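Local structure of prohead core protein protease (Enterobacteria phage T4, 5JBL) at residues W30-P41 with L53-L64; W154-G164 with G179-W190. The protein cleaves many prohead proteins as a pentameric serine protease of the inner core, activated by its own cleavage, so that space is freed for the DNA genome. The protein carries 3 engineered substitutions. All blocks are in the same frame, centred on the assembly; numbering follows the deposited sequence.

Contact 1: W30-P41 with L53-L64. Engineered in segment 53-64: Leu64 (natural residue Met).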
loop_
_atom_site.group_PDB
_atom_site.type_symbol
_atom_site.label_atom_id
_atom_site.label_comp_id
_atom_site.label_asym_id
_atom_site.label_seq_id
_atom_site.Cartn_x
_atom_site.Cartn_y
_atom_site.Cartn_z
ATOM N N TRP C 30 -18.579 -21.348 -1.911
ATOM C CA TRP C 30 -19.605 -22.045 -1.147
ATOM C C TRP C 30 -20.727 -21.132 -0.656
ATOM O O TRP C 30 -21.521 -21.558 0.187
ATOM C CB TRP C 30 -18.982 -22.757 0.053
ATOM C CG TRP C 30 -17.957 -23.784 -0.286
ATOM C CD1 TRP C 30 -16.601 -23.670 -0.125
ATOM C CD2 TRP C 30 -18.190 -25.099 -0.806
ATOM N NE1 TRP C 30 -15.977 -24.837 -0.522
ATOM C CE2 TRP C 30 -16.929 -25.724 -0.949
ATOM C CE3 TRP C 30 -19.341 -25.798 -1.208
ATOM C CZ2 TRP C 30 -16.788 -27.020 -1.443
ATOM C CZ3 TRP C 30 -19.196 -27.081 -1.702
ATOM C CH2 TRP C 30 -17.923 -27.678 -1.821
ATOM N N GLY C 31 -20.808 -19.897 -1.128
ATOM C CA GLY C 31 -21.912 -19.029 -0.760
ATOM C C GLY C 31 -21.600 -18.150 0.428
ATOM O O GLY C 31 -20.453 -17.984 0.847
ATOM N N GLN C 32 -22.661 -17.553 0.978
ATOM C CA GLN C 32 -22.510 -16.589 2.062
ATOM C C GLN C 32 -22.848 -17.262 3.376
ATOM O O GLN C 32 -23.977 -17.765 3.529
ATOM C CB GLN C 32 -23.414 -15.380 1.855
ATOM C CG GLN C 32 -23.087 -14.514 0.651
ATOM C CD GLN C 32 -24.181 -13.492 0.394
ATOM O OE1 GLN C 32 -25.339 -13.861 0.250
ATOM N NE2 GLN C 32 -23.826 -12.204 0.365
ATOM N N PRO C 33 -21.921 -17.332 4.321
ATOM C CA PRO C 33 -22.263 -17.891 5.631
ATOM C C PRO C 33 -23.311 -17.026 6.316
ATOM O O PRO C 33 -23.273 -15.794 6.246
ATOM C CB PRO C 33 -20.931 -17.878 6.388
ATOM C CG PRO C 33 -19.884 -17.695 5.377
ATOM C CD PRO C 33 -20.482 -17.087 4.151
ATOM N N GLY C 34 -24.235 -17.687 6.998
ATOM C CA GLY C 34 -25.443 -17.064 7.483
ATOM C C GLY C 34 -25.319 -16.197 8.711
ATOM O O GLY C 34 -26.321 -15.596 9.109
ATOM N N GLU C 35 -24.141 -16.090 9.328
ATOM C CA GLU C 35 -24.005 -15.334 10.570
ATOM C C GLU C 35 -22.765 -14.460 10.530
ATOM O O GLU C 35 -21.663 -14.938 10.247
ATOM C CB GLU C 35 -23.922 -16.253 11.795
ATOM C CG GLU C 35 -25.071 -17.232 11.931
ATOM C CD GLU C 35 -26.417 -16.544 12.061
ATOM O OE1 GLU C 35 -26.453 -15.389 12.543
ATOM O OE2 GLU C 35 -27.438 -17.159 11.676
ATOM N N ILE C 36 -22.951 -13.181 10.820
ATOM C CA ILE C 36 -21.854 -12.255 11.057
ATOM C C ILE C 36 -22.083 -11.653 12.433
ATOM O O ILE C 36 -23.157 -11.100 12.694
ATOM C CB ILE C 36 -21.786 -11.169 9.977
ATOM C CG1 ILE C 36 -21.497 -11.809 8.617
ATOM C CG2 ILE C 36 -20.796 -10.077 10.390
ATOM C CD1 ILE C 36 -21.615 -10.854 7.461
ATOM N N ILE C 37 -21.099 -11.792 13.321
ATOM C CA ILE C 37 -21.253 -11.417 14.725
ATOM C C ILE C 37 -20.147 -10.434 15.088
ATOM O O ILE C 37 -18.967 -10.799 15.093
ATOM C CB ILE C 37 -21.223 -12.643 15.651
ATOM C CG1 ILE C 37 -22.289 -13.663 15.240
ATOM C CG2 ILE C 37 -21.468 -12.223 17.069
ATOM C CD1 ILE C 37 -21.766 -14.807 14.399
ATOM N N ASP C 38 -20.529 -9.205 15.413
ATOM C CA ASP C 38 -19.592 -8.125 15.682
ATOM C C ASP C 38 -19.649 -7.747 17.151
ATOM O O ASP C 38 -20.731 -7.496 17.687
ATOM C CB ASP C 38 -19.921 -6.905 14.819
ATOM C CG ASP C 38 -18.794 -5.883 14.773
ATOM O OD1 ASP C 38 -17.688 -6.130 15.316
ATOM O OD2 ASP C 38 -19.019 -4.818 14.162
ATOM N N GLY C 39 -18.484 -7.689 17.789
ATOM C CA GLY C 39 -18.349 -7.046 19.081
ATOM C C GLY C 39 -18.667 -7.885 20.298
ATOM O O GLY C 39 -18.801 -7.325 21.394
ATOM N N VAL C 40 -18.795 -9.199 20.160
ATOM C CA VAL C 40 -19.056 -10.030 21.334
ATOM C C VAL C 40 -17.800 -10.088 22.194
ATOM O O VAL C 40 -16.726 -10.443 21.689
ATOM C CB VAL C 40 -19.526 -11.437 20.941
ATOM C CG1 VAL C 40 -19.549 -12.333 22.167
ATOM C CG2 VAL C 40 -20.917 -11.361 20.348
ATOM N N PRO C 41 -17.869 -9.688 23.466
ATOM C CA PRO C 41 -16.687 -9.727 24.338
ATOM C C PRO C 41 -16.429 -11.145 24.824
ATOM O O PRO C 41 -17.147 -11.669 25.683
ATOM C CB PRO C 41 -17.073 -8.783 25.488
ATOM C CG PRO C 41 -18.312 -8.044 25.004
ATOM C CD PRO C 41 -19.004 -9.023 24.121
ATOM N N LEU C 53 -11.144 -9.475 28.493
ATOM C CA LEU C 53 -12.120 -9.686 27.431
ATOM C C LEU C 53 -11.627 -9.044 26.149
ATOM O O LEU C 53 -11.119 -7.919 26.170
ATOM C CB LEU C 53 -13.479 -9.092 27.795
ATOM C CG LEU C 53 -14.136 -9.763 28.989
ATOM C CD1 LEU C 53 -15.357 -8.973 29.444
ATOM C CD2 LEU C 53 -14.486 -11.200 28.640
ATOM N N LYS C 54 -11.798 -9.745 25.032
ATOM C CA LYS C 54 -11.481 -9.176 23.730
ATOM C C LYS C 54 -12.699 -9.273 22.823
ATOM O O LYS C 54 -13.182 -10.387 22.555
ATOM C CB LYS C 54 -10.270 -9.876 23.094
ATOM C CG LYS C 54 -10.395 -11.382 22.930
ATOM C CD LYS C 54 -9.081 -11.972 22.460
ATOM C CE LYS C 54 -8.597 -11.303 21.186
ATOM N NZ LYS C 54 -7.475 -12.062 20.579
ATOM N N PRO C 55 -13.236 -8.160 22.336
ATOM C CA PRO C 55 -14.257 -8.244 21.293
ATOM C C PRO C 55 -13.638 -8.735 19.995
ATOM O O PRO C 55 -12.422 -8.715 19.805
ATOM C CB PRO C 55 -14.755 -6.801 21.153
ATOM C CG PRO C 55 -14.122 -6.037 22.278
ATOM C CD PRO C 55 -12.877 -6.768 22.637
ATOM N N GLY C 56 -14.501 -9.174 19.092
ATOM C CA GLY C 56 -14.043 -9.619 17.793
ATOM C C GLY C 56 -15.193 -9.610 16.817
ATOM O O GLY C 56 -16.365 -9.589 17.203
ATOM N N LEU C 57 -14.839 -9.629 15.542
ATOM C CA LEU C 57 -15.791 -9.748 14.452
ATOM C C LEU C 57 -15.671 -11.155 13.903
ATOM O O LEU C 57 -14.576 -11.567 13.501
ATOM C CB LEU C 57 -15.492 -8.715 13.373
ATOM C CG LEU C 57 -16.320 -8.786 12.099
ATOM C CD1 LEU C 57 -17.792 -8.591 12.390
ATOM C CD2 LEU C 57 -15.806 -7.690 11.173
ATOM N N TYR C 58 -16.783 -11.891 13.876
ATOM C CA TYR C 58 -16.762 -13.297 13.490
ATOM C C TYR C 58 -17.662 -13.579 12.302
ATOM O O TYR C 58 -18.765 -13.038 12.203
ATOM C CB TYR C 58 -17.185 -14.188 14.658
ATOM C CG TYR C 58 -16.109 -14.297 15.687
ATOM C CD1 TYR C 58 -15.200 -15.338 15.628
ATOM C CD2 TYR C 58 -15.964 -13.339 16.683
ATOM C CE1 TYR C 58 -14.196 -15.451 16.539
ATOM C CE2 TYR C 58 -14.943 -13.446 17.616
ATOM C CZ TYR C 58 -14.059 -14.516 17.524
ATOM O OH TYR C 58 -13.027 -14.670 18.415
ATOM N N ILE C 59 -17.192 -14.456 11.415
ATOM C CA ILE C 59 -18.003 -15.032 10.352
ATOM C C ILE C 59 -18.254 -16.490 10.722
ATOM O O ILE C 59 -17.296 -17.235 10.978
ATOM C CB ILE C 59 -17.304 -14.900 8.992
ATOM C CG1 ILE C 59 -17.038 -13.418 8.701
ATOM C CG2 ILE C 59 -18.155 -15.544 7.899
ATOM C CD1 ILE C 59 -16.079 -13.178 7.561
ATOM N N GLU C 60 -19.530 -16.893 10.772
ATOM C CA GLU C 60 -19.871 -18.256 11.177
ATOM C C GLU C 60 -20.954 -18.831 10.270
ATOM O O GLU C 60 -21.978 -18.182 10.019
ATOM C CB GLU C 60 -20.331 -18.297 12.643
ATOM C CG GLU C 60 -20.503 -19.705 13.198
ATOM C CD GLU C 60 -20.998 -19.721 14.643
ATOM O OE1 GLU C 60 -22.048 -20.353 14.899
ATOM O OE2 GLU C 60 -20.345 -19.109 15.523
ATOM N N GLY C 61 -20.730 -20.051 9.798
ATOM C CA GLY C 61 -21.760 -20.744 9.032
ATOM C C GLY C 61 -21.132 -21.829 8.173
ATOM O O GLY C 61 -20.055 -22.341 8.485
ATOM N N ILE C 62 -21.822 -22.148 7.084
ATOM C CA ILE C 62 -21.372 -23.213 6.193
ATOM C C ILE C 62 -20.113 -22.770 5.467
ATOM O O ILE C 62 -20.107 -21.756 4.753
ATOM C CB ILE C 62 -22.477 -23.600 5.205
ATOM C CG1 ILE C 62 -23.621 -24.284 5.960
ATOM C CG2 ILE C 62 -21.919 -24.485 4.093
ATOM C CD1 ILE C 62 -24.844 -24.556 5.110
ATOM N N PHE C 63 -19.037 -23.535 5.636
ATOM C CA PHE C 63 -17.796 -23.239 4.935
ATOM C C PHE C 63 -17.512 -24.190 3.779
ATOM O O PHE C 63 -16.817 -23.798 2.847
ATOM C CB PHE C 63 -16.604 -23.281 5.902
ATOM C CG PHE C 63 -16.518 -22.102 6.860
ATOM C CD1 PHE C 63 -17.356 -21.007 6.738
ATOM C CD2 PHE C 63 -15.585 -22.113 7.890
ATOM C CE1 PHE C 63 -17.267 -19.925 7.625
ATOM C CE2 PHE C 63 -15.479 -21.049 8.773
ATOM C CZ PHE C 63 -16.322 -19.944 8.640
ATOM N N LEU C 64 -18.001 -25.427 3.837
ATOM C CA LEU C 64 -17.859 -26.404 2.764
ATOM C C LEU C 64 -19.051 -27.350 2.816
ATOM O O LEU C 64 -19.715 -27.487 3.848
ATOM C CB LEU C 64 -16.555 -27.217 2.877
ATOM C CG LEU C 64 -15.212 -26.478 2.860
ATOM C CD1 LEU C 64 -14.776 -26.161 4.283
ATOM C CD2 LEU C 64 -14.151 -27.277 2.133
HETATM O O HOH W 1 -21.732 -20.674 2.869
HETATM O O HOH W 2 -24.267 -20.714 6.505
#

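Contact 2: W154-G164 with G179-W190. Engineered in segment 154-164: Ala159 (natural residue Ser).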
loop_
_atom_site.group_PDB
_atom_site.type_symbol
_atom_site.label_atom_id
_atom_site.label_comp_id
_atom_site.label_asym_id
_atom_site.label_seq_id
_atom_site.Cartn_x
_atom_site.Cartn_y
_atom_site.Cartn_z
ATOM N N TRP C 154 -21.407 -5.283 3.814
ATOM C CA TRP C 154 -21.104 -6.411 2.941
ATOM C C TRP C 154 -21.328 -7.743 3.649
ATOM O O TRP C 154 -20.905 -7.942 4.795
ATOM C CB TRP C 154 -19.651 -6.335 2.465
ATOM C CG TRP C 154 -19.289 -7.358 1.404
ATOM C CD1 TRP C 154 -20.084 -7.777 0.376
ATOM C CD2 TRP C 154 -18.046 -8.077 1.268
ATOM N NE1 TRP C 154 -19.417 -8.699 -0.397
ATOM C CE2 TRP C 154 -18.164 -8.899 0.122
ATOM C CE3 TRP C 154 -16.851 -8.099 1.997
ATOM C CZ2 TRP C 154 -17.145 -9.742 -0.300
ATOM C CZ3 TRP C 154 -15.824 -8.927 1.570
ATOM C CH2 TRP C 154 -15.977 -9.746 0.435
ATOM N N ILE C 155 -21.994 -8.663 2.963
ATOM C CA ILE C 155 -22.036 -10.053 3.403
ATOM C C ILE C 155 -21.127 -10.858 2.476
ATOM O O ILE C 155 -21.482 -11.117 1.312
ATOM C CB ILE C 155 -23.461 -10.617 3.431
ATOM C CG1 ILE C 155 -24.302 -9.828 4.437
ATOM C CG2 ILE C 155 -23.427 -12.116 3.772
ATOM C CD1 ILE C 155 -25.753 -10.246 4.482
ATOM N N PRO C 156 -19.970 -11.282 2.939
ATOM C CA PRO C 156 -19.030 -11.974 2.058
ATOM C C PRO C 156 -19.459 -13.391 1.731
ATOM O O PRO C 156 -20.155 -14.055 2.506
ATOM C CB PRO C 156 -17.728 -11.977 2.867
ATOM C CG PRO C 156 -18.174 -11.853 4.298
ATOM C CD PRO C 156 -19.414 -11.027 4.279
ATOM N N GLY C 157 -18.997 -13.858 0.565
ATOM C CA GLY C 157 -18.971 -15.277 0.282
ATOM C C GLY C 157 -17.687 -15.878 0.814
ATOM O O GLY C 157 -16.756 -15.166 1.226
ATOM N N VAL C 158 -17.634 -17.208 0.840
ATOM C CA VAL C 158 -16.406 -17.879 1.242
ATOM C C VAL C 158 -15.975 -18.818 0.125
ATOM O O VAL C 158 -16.785 -19.311 -0.666
ATOM C CB VAL C 158 -16.518 -18.636 2.586
ATOM C CG1 VAL C 158 -16.736 -17.650 3.719
ATOM C CG2 VAL C 158 -17.633 -19.715 2.536
ATOM N N ALA C 159 -14.671 -19.041 0.057
ATOM C CA ALA C 159 -14.088 -19.981 -0.884
ATOM C C ALA C 159 -13.086 -20.841 -0.142
ATOM O O ALA C 159 -12.431 -20.371 0.797
ATOM C CB ALA C 159 -13.365 -19.260 -2.048
ATOM N N SER C 160 -12.946 -22.088 -0.587
ATOM C CA SER C 160 -11.915 -22.975 -0.066
ATOM C C SER C 160 -10.893 -23.238 -1.162
ATOM O O SER C 160 -11.181 -23.068 -2.349
ATOM C CB SER C 160 -12.509 -24.302 0.449
ATOM O OG SER C 160 -13.191 -25.011 -0.587
ATOM N N ARG C 161 -9.685 -23.619 -0.742
ATOM C CA ARG C 161 -8.603 -24.022 -1.633
ATOM C C ARG C 161 -8.100 -25.412 -1.259
ATOM O O ARG C 161 -8.001 -25.756 -0.078
ATOM C CB ARG C 161 -7.432 -23.026 -1.583
ATOM C CG ARG C 161 -7.750 -21.628 -2.077
ATOM C CD ARG C 161 -6.486 -20.787 -2.132
ATOM N NE ARG C 161 -6.443 -19.805 -1.064
ATOM C CZ ARG C 161 -5.343 -19.199 -0.641
ATOM N NH1 ARG C 161 -4.165 -19.492 -1.178
ATOM N NH2 ARG C 161 -5.428 -18.300 0.330
ATOM N N GLY C 162 -7.767 -26.216 -2.261
ATOM C CA GLY C 162 -7.237 -27.525 -1.946
ATOM C C GLY C 162 -6.520 -28.098 -3.145
ATOM O O GLY C 162 -6.467 -27.484 -4.213
ATOM N N LEU C 163 -5.980 -29.305 -2.959
ATOM C CA LEU C 163 -5.240 -30.008 -3.993
ATOM C C LEU C 163 -5.875 -31.370 -4.219
ATOM O O LEU C 163 -6.064 -32.134 -3.269
ATOM C CB LEU C 163 -3.765 -30.180 -3.610
ATOM C CG LEU C 163 -2.974 -28.886 -3.413
ATOM C CD1 LEU C 163 -1.642 -29.172 -2.736
ATOM C CD2 LEU C 163 -2.770 -28.173 -4.745
ATOM N N GLY C 164 -6.198 -31.675 -5.466
ATOM C CA GLY C 164 -6.794 -32.967 -5.753
ATOM C C GLY C 164 -6.967 -33.166 -7.240
ATOM O O GLY C 164 -6.421 -32.417 -8.053
ATOM N N GLY C 179 -7.979 -38.720 -1.817
ATOM C CA GLY C 179 -6.726 -38.039 -1.590
ATOM C C GLY C 179 -6.795 -36.532 -1.611
ATOM O O GLY C 179 -5.745 -35.888 -1.490
ATOM N N PHE C 180 -7.984 -35.946 -1.790
ATOM C CA PHE C 180 -8.117 -34.500 -1.748
ATOM C C PHE C 180 -7.529 -33.954 -0.459
ATOM O O PHE C 180 -7.730 -34.515 0.619
ATOM C CB PHE C 180 -9.587 -34.082 -1.843
ATOM C CG PHE C 180 -9.806 -32.618 -1.582
ATOM C CD1 PHE C 180 -10.314 -32.182 -0.370
ATOM C CD2 PHE C 180 -9.471 -31.676 -2.542
ATOM C CE1 PHE C 180 -10.505 -30.844 -0.127
ATOM C CE2 PHE C 180 -9.660 -30.330 -2.315
ATOM C CZ PHE C 180 -10.177 -29.905 -1.103
ATOM N N LYS C 181 -6.803 -32.850 -0.573
ATOM C CA LYS C 181 -6.178 -32.217 0.575
ATOM C C LYS C 181 -6.685 -30.785 0.672
ATOM O O LYS C 181 -6.621 -30.030 -0.303
ATOM C CB LYS C 181 -4.652 -32.256 0.466
ATOM C CG LYS C 181 -3.948 -31.449 1.548
ATOM C CD LYS C 181 -2.436 -31.553 1.435
ATOM C CE LYS C 181 -1.746 -31.000 2.674
ATOM N NZ LYS C 181 -0.305 -30.721 2.415
ATOM N N LEU C 182 -7.215 -30.419 1.832
ATOM C CA LEU C 182 -7.706 -29.069 2.062
ATOM C C LEU C 182 -6.544 -28.208 2.554
ATOM O O LEU C 182 -5.938 -28.519 3.577
ATOM C CB LEU C 182 -8.838 -29.095 3.094
ATOM C CG LEU C 182 -9.521 -27.754 3.392
ATOM C CD1 LEU C 182 -10.193 -27.241 2.123
ATOM C CD2 LEU C 182 -10.543 -27.929 4.500
ATOM N N THR C 183 -6.222 -27.135 1.839
ATOM C CA THR C 183 -5.081 -26.316 2.239
ATOM C C THR C 183 -5.462 -24.961 2.813
ATOM O O THR C 183 -4.695 -24.407 3.598
ATOM C CB THR C 183 -4.110 -26.116 1.062
ATOM O OG1 THR C 183 -4.771 -25.471 -0.030
ATOM C CG2 THR C 183 -3.557 -27.456 0.596
ATOM N N VAL C 184 -6.605 -24.399 2.425
ATOM C CA VAL C 184 -7.124 -23.177 3.030
ATOM C C VAL C 184 -8.625 -23.352 3.172
ATOM O O VAL C 184 -9.327 -23.506 2.164
ATOM C CB VAL C 184 -6.817 -21.921 2.193
ATOM C CG1 VAL C 184 -7.420 -20.688 2.867
ATOM C CG2 VAL C 184 -5.313 -21.758 1.999
ATOM N N GLY C 185 -9.126 -23.324 4.409
ATOM C CA GLY C 185 -10.536 -23.598 4.629
ATOM C C GLY C 185 -11.452 -22.483 4.145
ATOM O O GLY C 185 -12.535 -22.755 3.612
ATOM N N VAL C 186 -11.045 -21.222 4.335
ATOM C CA VAL C 186 -11.876 -20.066 3.989
ATOM C C VAL C 186 -11.011 -18.906 3.503
ATOM O O VAL C 186 -10.115 -18.452 4.215
ATOM C CB VAL C 186 -12.732 -19.571 5.175
ATOM C CG1 VAL C 186 -13.359 -18.197 4.813
ATOM C CG2 VAL C 186 -13.809 -20.573 5.498
ATOM N N ASP C 187 -11.320 -18.407 2.303
ATOM C CA ASP C 187 -11.014 -17.054 1.863
ATOM C C ASP C 187 -12.327 -16.284 1.752
ATOM O O ASP C 187 -13.341 -16.840 1.311
ATOM C CB ASP C 187 -10.335 -17.025 0.482
ATOM C CG ASP C 187 -8.955 -17.635 0.476
ATOM O OD1 ASP C 187 -8.142 -17.345 1.389
ATOM O OD2 ASP C 187 -8.665 -18.378 -0.487
ATOM N N ALA C 188 -12.316 -14.995 2.094
ATOM C CA ALA C 188 -13.496 -14.176 1.840
ATOM C C ALA C 188 -13.474 -13.684 0.399
ATOM O O ALA C 188 -12.453 -13.179 -0.085
ATOM C CB ALA C 188 -13.568 -13.003 2.821
ATOM N N VAL C 189 -14.599 -13.850 -0.303
ATOM C CA VAL C 189 -14.668 -13.573 -1.732
ATOM C C VAL C 189 -15.970 -12.867 -2.062
ATOM O O VAL C 189 -16.963 -12.971 -1.343
ATOM C CB VAL C 189 -14.520 -14.856 -2.587
ATOM C CG1 VAL C 189 -13.168 -15.468 -2.356
ATOM C CG2 VAL C 189 -15.631 -15.885 -2.250
ATOM N N TRP C 190 -15.955 -12.145 -3.177
ATOM C CA TRP C 190 -17.162 -11.510 -3.680
ATOM C C TRP C 190 -17.972 -12.548 -4.446
ATOM O O TRP C 190 -17.459 -13.176 -5.380
ATOM C CB TRP C 190 -16.812 -10.318 -4.567
ATOM C CG TRP C 190 -18.027 -9.639 -5.084
ATOM C CD1 TRP C 190 -18.830 -8.764 -4.411
ATOM C CD2 TRP C 190 -18.607 -9.803 -6.374
ATOM N NE1 TRP C 190 -19.856 -8.354 -5.207
ATOM C CE2 TRP C 190 -19.753 -8.985 -6.419
ATOM C CE3 TRP C 190 -18.271 -10.560 -7.499
ATOM C CZ2 TRP C 190 -20.563 -8.903 -7.544
ATOM C CZ3 TRP C 190 -19.073 -10.477 -8.615
ATOM C CH2 TRP C 190 -20.206 -9.652 -8.632
#

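Contact 1: W30-P41 with L53-L64
Ile37 and Tyr58 grip each other by two backbone hydrogen bonds, from Ile37 N to Tyr58 O at 2.9 Å and from Tyr58 N to Ile37 O at 2.7 Å. At the neighbouring hydrogen-bonded pair, Glu60 N gives a nearly straight bond to Glu35 O (2.9 Å, 174°), while the return bond from Glu35 N is weak. A further backbone bond runs from Gly39 N to Gly56 O. Between the Ile37-Tyr58 and Gly39-Gly56 bonds, Leu57 sets its CD1 branch across Asp38, 3.6 Å from Asp38 CB; with CG anti to the backbone N (chi1 175°), the same methyl also reaches Ile36 CG2, whose side chain runs alongside.

At the other end Pro33 wedges its ring into the corner the chain makes at Gly61. Pro33 CG meets Ile59 CG2 at 3.7 Å and comes in at the edge of the Phe63 ring, near its plane. Farther along, Trp30 lays one face over the backbone: Leu64 CA stands 3.8 Å from the centroid of the five-membered ring, 10° off its normal, a CH-pi contact. The Leu64 side chain, an engineered replacement for Met, reaches the indole at NE1. Two waters fill in where direct pairing stops, one bridging Trp30 O and Ile62 O, the other accepting hydrogen bonds from Gly34 N and Ile62 N.

In the second shell, Ser160 bonds to Trp30 NE1, Arg151 makes a salt bridge with Asp38, and Arg134 and Glu120 hold Tyr58 OH. Ile150 of helix 142-151 packs on Ile36 and Ile59. The whole is an antiparallel strand pair at the edge of a sheet, followed by a classic bulge at Phe63 and Leu64 facing strand 128-135; its loop end places Trp30 beside Glu28 of the inferred autolysis site.

Contact 2: W154-G164 with G179-W190
Arg161 and Asp187 form the salt bridge of this contact, a side-on grip in which two nitrogens take one carboxylate oxygen each. NE reaches Asp187 OD2 at 2.7 Å and NH2 reaches Asp187 OD1 at 3.1 Å; both oxygens use their syn lone pairs, and the two planes lie only 29° apart. A bend at chi3 (-107°) swings the guanidinium across to the acid, while Val184 CG2 sits over the centre of one guanidinium face.

Backbone hydrogen bonds pair strand 157-164 antiparallel with both halves of segment 179-190. The register slips twice: at the corner of Gly185, and at Thr183 and Val184, a classic beta bulge. There Arg161 O accepts from Thr183 N at 3.0 Å and from Val184 N at 3.2 Å, both from the same face of its plane.

Among apolar contacts, Val158 CG1 meets Val186 CG1 at 3.6 Å, and the methyl of Ala159, an engineered replacement for the active-site Ser, lies 3.8 Å from Val189 CG1. Phe180 CE2 comes within 3.7 Å of Gly162 CA.

The Trp154 indole has polar neighbours: CZ2 lies 3.4 Å from Val189 O, and NE1 bonds to Gln97 of a neighbouring subunit.

Glu101 forms a salt bridge with Arg161 NH2, and its backbone N-H bonds to Asp187 OD1. The buried carboxylate and guanidinium thus satisfy each other with help from Glu101, immediately beside Ala104 and Ala159, the two substituted active-site positions.

In the fold
Contact 2 lies near the middle of the chain and is almost wholly buried; contact 1 is partly buried, with exposed residues such as Gly39, Pro41, Leu53 and Pro55 toward one end. They belong to different sheets, a mixed one for 154-164 with 179-190 and an antiparallel one for 30-41 with 53-64. The sheets meet where Phe63 CD2 packs on Val186 CG2 at 3.4 Å, and the loops leading into them join through a probable hydrogen bond from Gln32 NE2 to Ile155 O at 2.8 Å. Helix 142-151 packs against both. Contact 1 relies across its segments on backbone bonds, apolar packing and bridging waters, whereas contact 2 adds a buried ion pair by the active site.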